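Local coordinates for protein putative creatinine amidohydrolase (Bacteroides fragilis, PDB 3LUB) that probably hydrolyses carbon-nitrogen bonds of linear amides with a pair of zinc ions, as a member of the creatininase superfamily, at residues F[31-36]-F[82-87]; F[41-46]-F[166-171]; F[76-81]-F[207-212]; F[160-165]-F[216-221]; F[191-196]-F[203-208]. One frame throughout, in Å; residues are numbered along the deposited sequence.

Interaction 1: F[31-36]-F[82-87]; sequences TEPHNL and RELPFC. With ZN (zinc ion), chain B; ZN (zinc ion), chain C; EDO (1,2-ethanediol), chain D.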
# COMPACT_ATOMS: atom_id res chain seq x y z
N THR F 31 16.53 -10.91 13.83
CA THR F 31 16.41 -11.02 15.27
C THR F 31 15.72 -12.39 15.54
O THR F 31 14.50 -12.56 15.37
CB THR F 31 15.66 -9.79 15.83
OG1 THR F 31 16.28 -8.59 15.33
CG2 THR F 31 15.58 -9.77 17.39
N GLU F 32 16.53 -13.37 15.95
CA GLU F 32 16.20 -14.77 15.76
C GLU F 32 16.97 -15.64 16.73
O GLU F 32 18.18 -15.55 16.80
CB GLU F 32 16.58 -15.20 14.33
CG GLU F 32 16.14 -16.60 13.94
CD GLU F 32 16.71 -17.07 12.62
OE1 GLU F 32 17.81 -16.58 12.25
OE2 GLU F 32 16.09 -17.93 11.95
N PRO F 33 16.26 -16.50 17.48
CA PRO F 33 16.96 -17.46 18.33
C PRO F 33 17.88 -18.39 17.49
O PRO F 33 17.50 -18.80 16.40
CB PRO F 33 15.82 -18.26 18.97
CG PRO F 33 14.57 -17.49 18.72
CD PRO F 33 14.80 -16.63 17.55
N HIS F 34 19.06 -18.67 18.04
CA HIS F 34 20.09 -19.49 17.43
C HIS F 34 20.51 -20.61 18.36
O HIS F 34 21.48 -20.45 19.09
CB HIS F 34 21.28 -18.61 17.10
CG HIS F 34 21.14 -17.92 15.79
ND1 HIS F 34 20.24 -16.89 15.58
CD2 HIS F 34 21.74 -18.16 14.60
CE1 HIS F 34 20.33 -16.50 14.32
NE2 HIS F 34 21.22 -17.26 13.70
N ASN F 35 19.78 -21.71 18.37
CA ASN F 35 19.96 -22.73 19.39
C ASN F 35 19.83 -22.02 20.75
O ASN F 35 19.21 -20.98 20.84
CB ASN F 35 21.33 -23.38 19.19
CG ASN F 35 21.47 -24.74 19.87
OD1 ASN F 35 21.23 -24.86 21.07
ND2 ASN F 35 21.93 -25.74 19.11
N LEU F 36 20.46 -22.54 21.81
CA LEU F 36 20.40 -21.91 23.11
C LEU F 36 21.57 -21.03 23.37
O LEU F 36 21.55 -20.26 24.31
CB LEU F 36 20.29 -22.99 24.21
CG LEU F 36 19.14 -24.02 24.13
CD1 LEU F 36 19.40 -25.15 25.11
CD2 LEU F 36 17.79 -23.37 24.39
N ARG F 82 8.04 -17.42 14.85
CA ARG F 82 7.47 -16.18 15.34
C ARG F 82 7.01 -16.29 16.81
O ARG F 82 7.10 -15.33 17.57
CB ARG F 82 6.32 -15.80 14.40
CG ARG F 82 5.77 -14.40 14.55
CD ARG F 82 4.66 -14.11 13.51
NE ARG F 82 3.54 -15.06 13.55
CZ ARG F 82 2.30 -14.79 13.13
NH1 ARG F 82 1.97 -13.60 12.63
NH2 ARG F 82 1.35 -15.71 13.21
N GLU F 83 6.55 -17.48 17.21
CA GLU F 83 6.14 -17.76 18.57
C GLU F 83 7.31 -17.88 19.56
O GLU F 83 7.11 -17.86 20.78
CB GLU F 83 5.29 -19.03 18.61
CG GLU F 83 6.07 -20.34 18.43
CD GLU F 83 5.19 -21.52 18.01
OE1 GLU F 83 4.88 -21.64 16.80
OE2 GLU F 83 4.83 -22.34 18.89
N LEU F 84 8.55 -17.99 19.07
CA LEU F 84 9.69 -18.02 19.99
C LEU F 84 9.94 -16.60 20.49
O LEU F 84 9.95 -15.66 19.70
CB LEU F 84 10.93 -18.61 19.32
CG LEU F 84 10.94 -20.08 18.87
CD1 LEU F 84 12.17 -20.37 17.97
CD2 LEU F 84 10.84 -21.10 20.02
N PRO F 85 10.18 -16.43 21.80
CA PRO F 85 10.26 -15.10 22.37
C PRO F 85 11.33 -14.23 21.73
O PRO F 85 12.48 -14.66 21.57
CB PRO F 85 10.55 -15.36 23.85
CG PRO F 85 11.12 -16.74 23.91
CD PRO F 85 10.47 -17.48 22.80
N PHE F 86 10.91 -13.02 21.36
CA PHE F 86 11.73 -11.96 20.81
C PHE F 86 12.19 -12.16 19.37
O PHE F 86 12.96 -11.37 18.86
CB PHE F 86 12.92 -11.67 21.72
CG PHE F 86 12.57 -11.61 23.16
CD1 PHE F 86 11.60 -10.72 23.61
CD2 PHE F 86 13.16 -12.48 24.08
CE1 PHE F 86 11.26 -10.68 24.93
CE2 PHE F 86 12.81 -12.43 25.38
CZ PHE F 86 11.87 -11.53 25.82
N CYS F 87 11.68 -13.19 18.71
CA CYS F 87 11.93 -13.38 17.28
C CYS F 87 10.96 -12.45 16.54
O CYS F 87 9.77 -12.42 16.88
CB CYS F 87 11.71 -14.84 16.92
SG CYS F 87 11.89 -15.17 15.22
ZN ZN B . 18.98 -16.83 10.35
ZN ZN C . 22.11 -17.35 11.72
C1 EDO D . 14.36 -5.54 15.80
O1 EDO D . 15.48 -6.19 16.41
C2 EDO D . 14.23 -4.14 16.38
O2 EDO D . 13.77 -4.21 17.75
O HOH W 1 20.87 -18.42 10.44
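Pro33, Cys87 and Thr31 bury the most surface where the zinc-binding loop 31-36 lies against loop 82-87. The Pro33 ring packs on two side chains of the turn: its CD meets Cys87 CB at 3.6 Å, while its CG lies 3.8 Å from Leu84 CD1, Pro33 and Leu84 crossing obliquely. Cysteine is small enough to lie beside the ring; with SG anti to the backbone N (chi1 176°), the sulfur also lies near Thr31 O. That carbonyl receives a CA-H...O contact from Cys87 CA at 3.3 Å. Thr31 CG2, anti to the backbone N, lies 3.4 Å from Phe86 O, leaving OG1 to bond with Pro73 O and a bound ethanediol. A type II turn from Leu84 to Cys87 shapes the second loop. Glu32 OE1 binds one zinc at 2.2 Å and His34 NE2 the other. His34 ND1 donates to Glu32 O, fixing the ring's rotation, and Gln81 NE2 hydrogen-bonds to Glu32 OE2. Apolar packing thus backs a loop whose two ligands are oriented by hydrogen bonds, which would favour a preorganised metal site.

Interaction 2: F[41-46]-F[166-171]; sequences LTDCIL and ESETSV. With ZN (zinc ion), chain C; ZN (zinc ion), chain B.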
# COMPACT_ATOMS: atom_id res chain seq x y z
N LEU F 41 21.12 -11.71 17.74
CA LEU F 41 21.59 -10.89 16.60
C LEU F 41 22.74 -11.47 15.80
O LEU F 41 23.36 -10.75 15.06
CB LEU F 41 21.95 -9.48 17.09
CG LEU F 41 20.79 -8.60 17.56
CD1 LEU F 41 21.32 -7.22 17.93
CD2 LEU F 41 19.78 -8.42 16.44
N THR F 42 23.01 -12.76 15.93
CA THR F 42 24.04 -13.48 15.13
C THR F 42 24.02 -13.13 13.65
O THR F 42 25.06 -12.89 13.06
CB THR F 42 23.90 -15.03 15.30
OG1 THR F 42 24.07 -15.39 16.69
CG2 THR F 42 24.89 -15.82 14.41
N ASP F 43 22.84 -13.06 13.05
CA ASP F 43 22.73 -12.80 11.60
C ASP F 43 23.02 -11.37 11.19
O ASP F 43 23.19 -11.10 10.02
CB ASP F 43 21.35 -13.21 11.05
CG ASP F 43 21.11 -14.69 11.13
OD1 ASP F 43 22.06 -15.46 11.45
OD2 ASP F 43 19.96 -15.08 10.87
N CYS F 44 23.09 -10.47 12.16
CA CYS F 44 23.54 -9.09 11.96
C CYS F 44 25.05 -8.96 12.22
O CYS F 44 25.77 -8.31 11.47
CB CYS F 44 22.84 -8.13 12.93
SG CYS F 44 21.06 -7.77 12.64
N ILE F 45 25.48 -9.54 13.33
CA ILE F 45 26.85 -9.43 13.81
C ILE F 45 27.85 -10.01 12.82
O ILE F 45 28.84 -9.37 12.51
CB ILE F 45 27.04 -10.14 15.16
CG1 ILE F 45 26.26 -9.42 16.27
CG2 ILE F 45 28.50 -10.23 15.50
CD1 ILE F 45 25.98 -10.21 17.53
N LEU F 46 27.60 -11.22 12.33
CA LEU F 46 28.55 -11.91 11.47
C LEU F 46 28.81 -11.20 10.14
O LEU F 46 29.98 -10.96 9.81
CB LEU F 46 28.13 -13.35 11.25
CG LEU F 46 28.23 -14.19 12.53
CD1 LEU F 46 28.12 -15.71 12.23
CD2 LEU F 46 29.52 -13.83 13.28
N GLU F 166 27.68 -25.66 13.44
CA GLU F 166 29.10 -25.62 13.71
C GLU F 166 29.73 -24.42 13.10
O GLU F 166 30.55 -23.78 13.74
CB GLU F 166 29.79 -26.91 13.22
CG GLU F 166 31.23 -27.08 13.77
CD GLU F 166 31.90 -28.35 13.27
OE1 GLU F 166 31.25 -29.41 13.30
OE2 GLU F 166 33.07 -28.27 12.86
N SER F 167 29.36 -24.09 11.88
CA SER F 167 29.95 -22.98 11.16
C SER F 167 29.61 -21.61 11.76
O SER F 167 30.51 -20.76 11.93
CB SER F 167 29.48 -23.02 9.69
OG SER F 167 28.07 -23.16 9.61
N GLU F 168 28.32 -21.37 12.03
CA GLU F 168 27.93 -20.10 12.63
C GLU F 168 28.53 -19.97 14.03
O GLU F 168 28.93 -18.88 14.44
CB GLU F 168 26.40 -19.95 12.71
CG GLU F 168 25.79 -19.15 11.57
CD GLU F 168 24.33 -18.77 11.78
OE1 GLU F 168 23.59 -19.55 12.42
OE2 GLU F 168 23.91 -17.70 11.24
N THR F 169 28.53 -21.07 14.78
CA THR F 169 29.11 -21.04 16.14
C THR F 169 30.60 -20.74 16.08
O THR F 169 31.09 -19.93 16.85
CB THR F 169 28.87 -22.32 16.93
OG1 THR F 169 27.47 -22.60 16.96
CG2 THR F 169 29.35 -22.14 18.34
N SER F 170 31.32 -21.38 15.16
CA SER F 170 32.77 -21.19 15.04
C SER F 170 33.09 -19.76 14.71
O SER F 170 34.00 -19.20 15.29
CB SER F 170 33.40 -22.11 13.97
OG SER F 170 33.33 -23.47 14.34
N VAL F 171 32.36 -19.18 13.75
CA VAL F 171 32.66 -17.83 13.30
C VAL F 171 32.33 -16.83 14.42
O VAL F 171 33.05 -15.87 14.60
CB VAL F 171 31.94 -17.50 11.99
CG1 VAL F 171 32.27 -16.05 11.53
CG2 VAL F 171 32.30 -18.54 10.87
ZN ZN C . 22.11 -17.35 11.72
ZN ZN B . 18.98 -16.83 10.35
O HOH W 1 20.87 -18.42 10.44
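Two carboxylates, their planes 37° apart, bring one oxygen each to a shared zinc ion, the side chains crossing at about a right angle: Asp43 from the first turn of helix 42-62 and Glu168 from helix 166-175. They form part of the dinuclear zinc centre of the creatininase fold. Asp43 bridges the metals, OD1 binding one zinc at 1.9 Å and OD2 the other at 2.1 Å. Glu168 OE2 joins the first of these ions, also at 1.9 Å, and a water binds both metals. Asp43 OD1 and Glu168 OE2 are only 2.9 Å apart without a hydrogen bond; the shared cation presumably offsets their repulsion. Aspartate's short arm suits a bridge rooted close to the metals, with CG anti to its carbonyl carbon, whereas glutamate's chain, extended beyond CG, spans the wider gap from its helix. Glu168 OE1 accepts a hydrogen bond from Ala164 N, which limits rotation of the carboxylate. His34 completes the protein ligands of the ion they share; Glu32 and His120 complete those of the other. Thr42 packs a methyl group obliquely against the Glu168 carboxylate, while its OG1 bonds to Pro39 O. The short helical segments cross at 56°, their axes 11.2 Å apart. Leu46 and Val171 pack between the helices, crossing obliquely, with Leu46 CD2 resting 3.9 Å from Val171 CG1.

Interaction 3: F[76-81]-F[207-212]; sequences AHNPGQ and RHWDKA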
# COMPACT_ATOMS: atom_id res chain seq x y z
N ALA F 76 13.11 -12.28 7.54
CA ALA F 76 11.93 -13.04 7.16
C ALA F 76 12.09 -14.44 7.74
O ALA F 76 13.07 -15.16 7.42
CB ALA F 76 11.84 -13.14 5.64
N HIS F 77 11.10 -14.85 8.53
CA HIS F 77 11.16 -16.09 9.32
C HIS F 77 10.09 -17.11 8.99
O HIS F 77 9.16 -16.82 8.22
CB HIS F 77 11.14 -15.74 10.80
CG HIS F 77 12.38 -15.02 11.20
ND1 HIS F 77 13.61 -15.62 11.14
CD2 HIS F 77 12.60 -13.73 11.51
CE1 HIS F 77 14.54 -14.75 11.47
NE2 HIS F 77 13.95 -13.59 11.69
N ASN F 78 10.26 -18.32 9.55
CA ASN F 78 9.43 -19.45 9.18
C ASN F 78 8.31 -19.69 10.16
O ASN F 78 8.34 -19.21 11.30
CB ASN F 78 10.27 -20.74 9.11
CG ASN F 78 11.09 -20.85 7.87
OD1 ASN F 78 11.44 -19.85 7.27
ND2 ASN F 78 11.42 -22.07 7.48
N PRO F 79 7.34 -20.52 9.74
CA PRO F 79 6.35 -20.97 10.68
C PRO F 79 6.97 -21.64 11.92
O PRO F 79 7.94 -22.40 11.81
CB PRO F 79 5.52 -21.98 9.86
CG PRO F 79 5.75 -21.58 8.44
CD PRO F 79 7.15 -21.10 8.39
N GLY F 80 6.41 -21.33 13.08
CA GLY F 80 6.94 -21.82 14.34
C GLY F 80 8.02 -20.95 14.98
O GLY F 80 8.28 -21.12 16.16
N GLN F 81 8.66 -20.08 14.21
CA GLN F 81 9.69 -19.19 14.76
C GLN F 81 9.14 -17.93 15.39
O GLN F 81 9.74 -17.39 16.31
CB GLN F 81 10.70 -18.73 13.71
CG GLN F 81 11.67 -19.80 13.19
CD GLN F 81 12.78 -19.21 12.35
OE1 GLN F 81 12.57 -18.79 11.21
NE2 GLN F 81 13.97 -19.15 12.91
N ARG F 207 10.56 -24.95 6.32
CA ARG F 207 10.63 -25.75 7.54
C ARG F 207 9.75 -25.11 8.61
O ARG F 207 9.79 -23.89 8.80
CB ARG F 207 12.10 -25.77 8.01
CG ARG F 207 12.37 -26.56 9.28
CD ARG F 207 13.82 -26.38 9.81
NE ARG F 207 14.89 -26.73 8.86
CZ ARG F 207 15.39 -27.96 8.67
NH1 ARG F 207 14.91 -29.03 9.32
NH2 ARG F 207 16.37 -28.14 7.80
N HIS F 208 8.97 -25.93 9.32
CA HIS F 208 8.24 -25.47 10.49
C HIS F 208 9.10 -25.71 11.73
O HIS F 208 9.40 -26.86 12.07
CB HIS F 208 6.90 -26.17 10.59
CG HIS F 208 5.96 -25.81 9.48
ND1 HIS F 208 4.60 -25.73 9.66
CD2 HIS F 208 6.19 -25.46 8.19
CE1 HIS F 208 4.03 -25.36 8.52
NE2 HIS F 208 4.98 -25.19 7.61
N TRP F 209 9.51 -24.63 12.37
CA TRP F 209 10.46 -24.68 13.48
C TRP F 209 9.90 -25.45 14.67
O TRP F 209 10.63 -26.21 15.32
CB TRP F 209 10.88 -23.27 13.88
CG TRP F 209 12.32 -23.06 13.70
CD1 TRP F 209 13.26 -23.03 14.69
CD2 TRP F 209 13.02 -22.89 12.48
NE1 TRP F 209 14.50 -22.82 14.16
CE2 TRP F 209 14.40 -22.76 12.80
CE3 TRP F 209 12.64 -22.86 11.14
CZ2 TRP F 209 15.38 -22.58 11.85
CZ3 TRP F 209 13.62 -22.67 10.18
CH2 TRP F 209 14.98 -22.53 10.54
N ASP F 210 8.60 -25.29 14.90
CA ASP F 210 7.90 -26.00 15.99
C ASP F 210 7.87 -27.52 15.83
O ASP F 210 7.92 -28.26 16.81
CB ASP F 210 6.49 -25.45 16.20
CG ASP F 210 5.60 -25.65 15.00
OD1 ASP F 210 6.01 -25.26 13.89
OD2 ASP F 210 4.49 -26.21 15.18
N LYS F 211 7.83 -27.99 14.59
CA LYS F 211 7.79 -29.42 14.32
C LYS F 211 9.18 -29.98 14.12
O LYS F 211 9.42 -31.13 14.45
CB LYS F 211 6.98 -29.69 13.06
CG LYS F 211 5.60 -29.09 13.06
CD LYS F 211 4.68 -29.72 14.06
CE LYS F 211 3.28 -29.11 13.93
NZ LYS F 211 2.90 -28.83 12.50
N ALA F 212 10.08 -29.17 13.56
CA ALA F 212 11.38 -29.62 13.03
C ALA F 212 12.55 -29.54 14.00
O ALA F 212 13.57 -30.15 13.73
CB ALA F 212 11.77 -28.82 11.73
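Gln81 places CG anti to its carbonyl carbon (chi1 -71°) and then runs extended, so its chain lies alongside the indole of Trp209, whose own chi1 of -118° is unusual. The result is an amide-on-indole stack, with planes 19° apart, joining loop 76-81 beside the zinc site to the N-terminal end of the short helix 209-212. Gln81 CG makes a CH-pi contact 3.6 Å from the centroid of the five-membered ring, and NE2 lies over the same face. Arg207 CD lies over the rim of the opposite face. Glutamine suits this place because its aliphatic part can pack while its amide bonds: OE1 accepts from Asn78 N, and NE2 donates to Glu32 OE2, making Gln81 a second-shell residue of a zinc ligand. Trp209 NE1 is held by Ser216 O. Across the loops, Trp209 N donates to Pro79 O at 2.8 Å, just after the N-cap residue His208. Gly80 CA lies 3.6 Å from Asp210 OD1; glycine suits the place, because a CB would clash with Asp210 N and the positive phi favours glycine. Pro79 CB sits over the centre of the His208 ring, 3.7 Å from its centroid. At the indole edge, the Asn78 amide stands nearly perpendicular to the ring, and its ND2 donates in the carbonyl plane to a lone pair of Arg207 O at 2.8 Å.

Interaction 4: F[160-165]-F[216-221]; sequences IDDHAG and SGVGNP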
# COMPACT_ATOMS: atom_id res chain seq x y z
N ILE F 160 25.07 -31.96 8.98
CA ILE F 160 23.94 -31.04 9.09
C ILE F 160 24.42 -29.77 9.82
O ILE F 160 24.96 -29.82 10.94
CB ILE F 160 22.68 -31.67 9.78
CG1 ILE F 160 22.20 -32.93 9.00
CG2 ILE F 160 21.55 -30.65 9.85
CD1 ILE F 160 21.11 -33.76 9.70
N ASP F 161 24.23 -28.63 9.16
CA ASP F 161 24.74 -27.36 9.63
C ASP F 161 24.01 -26.25 8.89
O ASP F 161 24.59 -25.60 8.03
CB ASP F 161 26.27 -27.31 9.39
CG ASP F 161 26.95 -26.04 9.96
OD1 ASP F 161 26.30 -25.21 10.64
OD2 ASP F 161 28.16 -25.88 9.68
N ASP F 162 22.72 -26.07 9.22
CA ASP F 162 21.88 -25.06 8.56
C ASP F 162 21.64 -23.81 9.42
O ASP F 162 21.53 -22.72 8.88
CB ASP F 162 20.51 -25.65 8.17
CG ASP F 162 20.60 -26.74 7.11
OD1 ASP F 162 21.48 -26.64 6.21
OD2 ASP F 162 19.78 -27.69 7.17
N HIS F 163 21.53 -23.95 10.74
CA HIS F 163 21.19 -22.80 11.58
C HIS F 163 21.79 -22.94 12.97
O HIS F 163 21.48 -23.89 13.68
CB HIS F 163 19.67 -22.65 11.65
CG HIS F 163 19.23 -21.53 12.52
ND1 HIS F 163 19.43 -20.21 12.18
CD2 HIS F 163 18.63 -21.52 13.73
CE1 HIS F 163 18.95 -19.44 13.13
NE2 HIS F 163 18.46 -20.20 14.08
N ALA F 164 22.64 -21.99 13.37
CA ALA F 164 23.25 -22.00 14.71
C ALA F 164 24.10 -23.27 14.91
O ALA F 164 24.21 -23.78 16.01
CB ALA F 164 22.17 -21.92 15.80
N GLY F 165 24.68 -23.76 13.83
CA GLY F 165 25.39 -25.02 13.83
C GLY F 165 26.85 -24.78 14.01
O GLY F 165 27.24 -23.80 14.63
N SER F 216 15.74 -24.86 18.67
CA SER F 216 15.74 -23.79 17.65
C SER F 216 16.96 -23.85 16.73
O SER F 216 17.01 -23.16 15.73
CB SER F 216 15.56 -22.38 18.26
OG SER F 216 16.79 -21.81 18.67
N GLY F 217 17.94 -24.69 17.05
CA GLY F 217 19.07 -24.92 16.16
C GLY F 217 18.77 -26.02 15.16
O GLY F 217 17.95 -26.91 15.41
N VAL F 218 19.42 -25.94 14.01
CA VAL F 218 19.42 -27.01 13.00
C VAL F 218 20.88 -27.38 12.71
O VAL F 218 21.52 -26.75 11.89
CB VAL F 218 18.73 -26.59 11.66
CG1 VAL F 218 18.73 -27.76 10.65
CG2 VAL F 218 17.32 -26.10 11.88
N GLY F 219 21.39 -28.41 13.40
CA GLY F 219 22.79 -28.81 13.30
C GLY F 219 23.46 -28.80 14.67
O GLY F 219 23.24 -27.86 15.47
N ASN F 220 24.27 -29.84 14.94
CA ASN F 220 25.08 -29.94 16.16
C ASN F 220 26.31 -29.03 16.06
O ASN F 220 27.15 -29.22 15.19
CB ASN F 220 25.51 -31.40 16.41
CG ASN F 220 26.00 -31.63 17.83
OD1 ASN F 220 26.56 -30.73 18.46
ND2 ASN F 220 25.75 -32.83 18.36
N PRO F 221 26.40 -28.01 16.96
CA PRO F 221 27.47 -27.03 16.95
C PRO F 221 28.63 -27.37 17.87
O PRO F 221 29.54 -26.55 18.03
CB PRO F 221 26.76 -25.81 17.53
CG PRO F 221 25.87 -26.38 18.52
CD PRO F 221 25.45 -27.70 18.03
O HOH W 2 26.50 -28.10 12.72
O HOH W 3 24.74 -31.93 12.85
O HOH W 4 22.16 -25.61 16.34
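This is a mainly backbone contact between two loops beside the zinc centre, one leading into helix 166-175 and the other into helix 226-249. Its centre is a single antiparallel bridge with a classic beta bulge: Asp162 and His163 both face Val218. Val218 O accepts from Asp162 N and from His163 N, each at 3.0 Å, and Val218 N returns a bond to His163 O. Gly219 CA lies 3.4 Å from Ile160 O, a place that suits glycine: a CB would strike that oxygen, and the backbone angles (phi 123°) are themselves unfavourable to other residues. Val218 CG1, anti to its backbone N, packs against Asp162 CB and near Ile160 CG2, so a compact branched residue packs against the bulged strand. His163 extends with CG anti to the backbone N, which carries its ring close to the metal ligands Glu32 and His34; NE2 bonds to Pro33 O. Two waters link Ile160 O to the backbone of Asn220, and Pro221 CB touches Ala164 O. In the plane of the imidazole, at its edge, His163 CD2 lies 3.1 Å from Ser216 O.

Interaction 5: F[191-196]-F[203-208]; sequences KPFAIA and AWVPRH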
# COMPACT_ATOMS: atom_id res chain seq x y z
N LYS F 191 14.17 -32.57 12.30
CA LYS F 191 13.26 -33.60 11.84
C LYS F 191 12.86 -33.20 10.42
O LYS F 191 12.59 -32.03 10.18
CB LYS F 191 12.05 -33.65 12.79
CG LYS F 191 11.28 -34.92 12.73
CD LYS F 191 10.31 -35.06 13.91
CE LYS F 191 8.93 -34.48 13.60
NZ LYS F 191 8.08 -35.42 12.84
N PRO F 192 12.89 -34.15 9.47
CA PRO F 192 12.54 -33.82 8.10
C PRO F 192 11.03 -33.79 7.91
O PRO F 192 10.29 -34.10 8.84
CB PRO F 192 13.16 -34.98 7.31
CG PRO F 192 13.02 -36.12 8.23
CD PRO F 192 13.25 -35.57 9.60
N PHE F 193 10.60 -33.42 6.71
CA PHE F 193 9.18 -33.47 6.31
C PHE F 193 8.73 -34.92 6.19
O PHE F 193 9.57 -35.79 5.97
CB PHE F 193 8.97 -32.80 4.95
CG PHE F 193 9.27 -31.33 4.94
CD1 PHE F 193 8.57 -30.45 5.76
CD2 PHE F 193 10.22 -30.80 4.05
CE1 PHE F 193 8.86 -29.06 5.72
CE2 PHE F 193 10.50 -29.44 4.00
CZ PHE F 193 9.80 -28.58 4.82
N ALA F 194 7.43 -35.15 6.35
CA ALA F 194 6.80 -36.46 6.10
C ALA F 194 6.44 -36.66 4.62
O ALA F 194 6.03 -37.77 4.22
CB ALA F 194 5.54 -36.61 6.98
N ILE F 195 6.57 -35.58 3.83
CA ILE F 195 6.38 -35.60 2.37
C ILE F 195 7.75 -35.76 1.67
O ILE F 195 8.48 -34.80 1.55
CB ILE F 195 5.67 -34.30 1.88
CG1 ILE F 195 4.26 -34.25 2.48
CG2 ILE F 195 5.65 -34.22 0.34
CD1 ILE F 195 3.56 -32.86 2.41
N ALA F 196 8.09 -36.97 1.23
CA ALA F 196 9.47 -37.30 0.76
C ALA F 196 10.01 -36.35 -0.32
O ALA F 196 11.14 -35.89 -0.23
CB ALA F 196 9.53 -38.73 0.24
N ALA F 203 10.09 -29.74 -4.80
CA ALA F 203 9.52 -28.42 -4.54
C ALA F 203 9.98 -27.90 -3.15
O ALA F 203 10.51 -28.64 -2.35
CB ALA F 203 7.96 -28.46 -4.66
N TRP F 204 9.72 -26.63 -2.88
CA TRP F 204 10.12 -25.97 -1.63
C TRP F 204 8.94 -25.54 -0.76
O TRP F 204 8.01 -24.87 -1.26
CB TRP F 204 10.93 -24.71 -1.97
CG TRP F 204 11.40 -23.97 -0.75
CD1 TRP F 204 12.55 -24.21 -0.05
CD2 TRP F 204 10.74 -22.90 -0.08
NE1 TRP F 204 12.64 -23.34 1.01
CE2 TRP F 204 11.54 -22.54 1.03
CE3 TRP F 204 9.55 -22.20 -0.31
CZ2 TRP F 204 11.20 -21.50 1.89
CZ3 TRP F 204 9.21 -21.17 0.56
CH2 TRP F 204 10.03 -20.82 1.63
N VAL F 205 8.99 -25.94 0.51
CA VAL F 205 8.11 -25.48 1.57
C VAL F 205 9.05 -25.00 2.68
O VAL F 205 10.17 -25.52 2.80
CB VAL F 205 7.16 -26.66 2.06
CG1 VAL F 205 6.40 -26.33 3.40
CG2 VAL F 205 6.17 -26.98 1.00
N PRO F 206 8.65 -23.97 3.46
CA PRO F 206 9.48 -23.63 4.60
C PRO F 206 9.41 -24.69 5.71
O PRO F 206 8.36 -25.29 5.98
CB PRO F 206 8.89 -22.29 5.08
CG PRO F 206 7.46 -22.32 4.64
CD PRO F 206 7.46 -23.09 3.34
N ARG F 207 10.56 -24.95 6.32
CA ARG F 207 10.63 -25.75 7.54
C ARG F 207 9.75 -25.11 8.61
O ARG F 207 9.79 -23.89 8.80
CB ARG F 207 12.10 -25.77 8.01
CG ARG F 207 12.37 -26.56 9.28
CD ARG F 207 13.82 -26.38 9.81
NE ARG F 207 14.89 -26.73 8.86
CZ ARG F 207 15.39 -27.96 8.67
NH1 ARG F 207 14.91 -29.03 9.32
NH2 ARG F 207 16.37 -28.14 7.80
N HIS F 208 8.97 -25.93 9.32
CA HIS F 208 8.24 -25.47 10.49
C HIS F 208 9.10 -25.71 11.73
O HIS F 208 9.40 -26.86 12.07
CB HIS F 208 6.90 -26.17 10.59
CG HIS F 208 5.96 -25.81 9.48
ND1 HIS F 208 4.60 -25.73 9.66
CD2 HIS F 208 6.19 -25.46 8.19
CE1 HIS F 208 4.03 -25.36 8.52
NE2 HIS F 208 4.98 -25.19 7.61
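Phe193 carries most of this contact, reaching across from segment 191-196 to the backbone of 203-208. Its CG is anti to the carbonyl carbon (chi1 -64°), and chi2 of -61° turns the ring so that CZ leads into the other segment. There Phe193 CZ lies 3.7 Å from Val205 O and 3.8 Å from Pro206 O, the latter in the plane of the ring. An aromatic C-H edge, faintly positive, suits the carbonyl oxygen of Pro206, although the contact is packing and not a hydrogen bond. Val205 presents CB at 4.3 Å from Phe193 CZ, a loose apolar touch by a short branched side chain. Both residues also pack on Leu198 of the intervening helix 196-199, and a large ring is long enough to reach the 203-208 backbone. Arg207 starts with CG anti to the backbone N and bends at chi3 (-57°), which brings the guanidinium beside Lys191 O. The edge of that group faces the oxygen, but Arg207 NH1 stays 3.9 Å from Lys191 O, and Arg207 NH2 makes only a long, weak ion pair with Asp162. Lys191 meanwhile directs its amine away from this contact. A third subunit packs against the region: Tyr253 of that chain meets the Phe193 ring, and Lys126 of the same neighbouring subunit makes a cation-pi contact with Trp204. Together the two arms form a peripheral loop carrying the short helix 196-199, at a subunit interface.

Interactions 1 and 2 share both zinc ions and a water, their centres about 14 Å apart; together they bring ligands from the loop after strand 23-28 and from helices 42-62 and 166-175. Interaction 4 lies about 11 Å from interaction 2 and leads directly into helix 166-175, while interaction 3 sits about 10 Å from interaction 1 and supplies its second shell. Interactions 3 and 5 share Arg207 and His208, extending the layout toward the third subunit. Along the chain, interactions 1, 2 and 3 interlock by alternating segments, and interaction 5 falls between the two segments of interaction 4. The metal centre is thus assembled from sequence-distant loops and helix starts, with outer layers reaching a subunit interface.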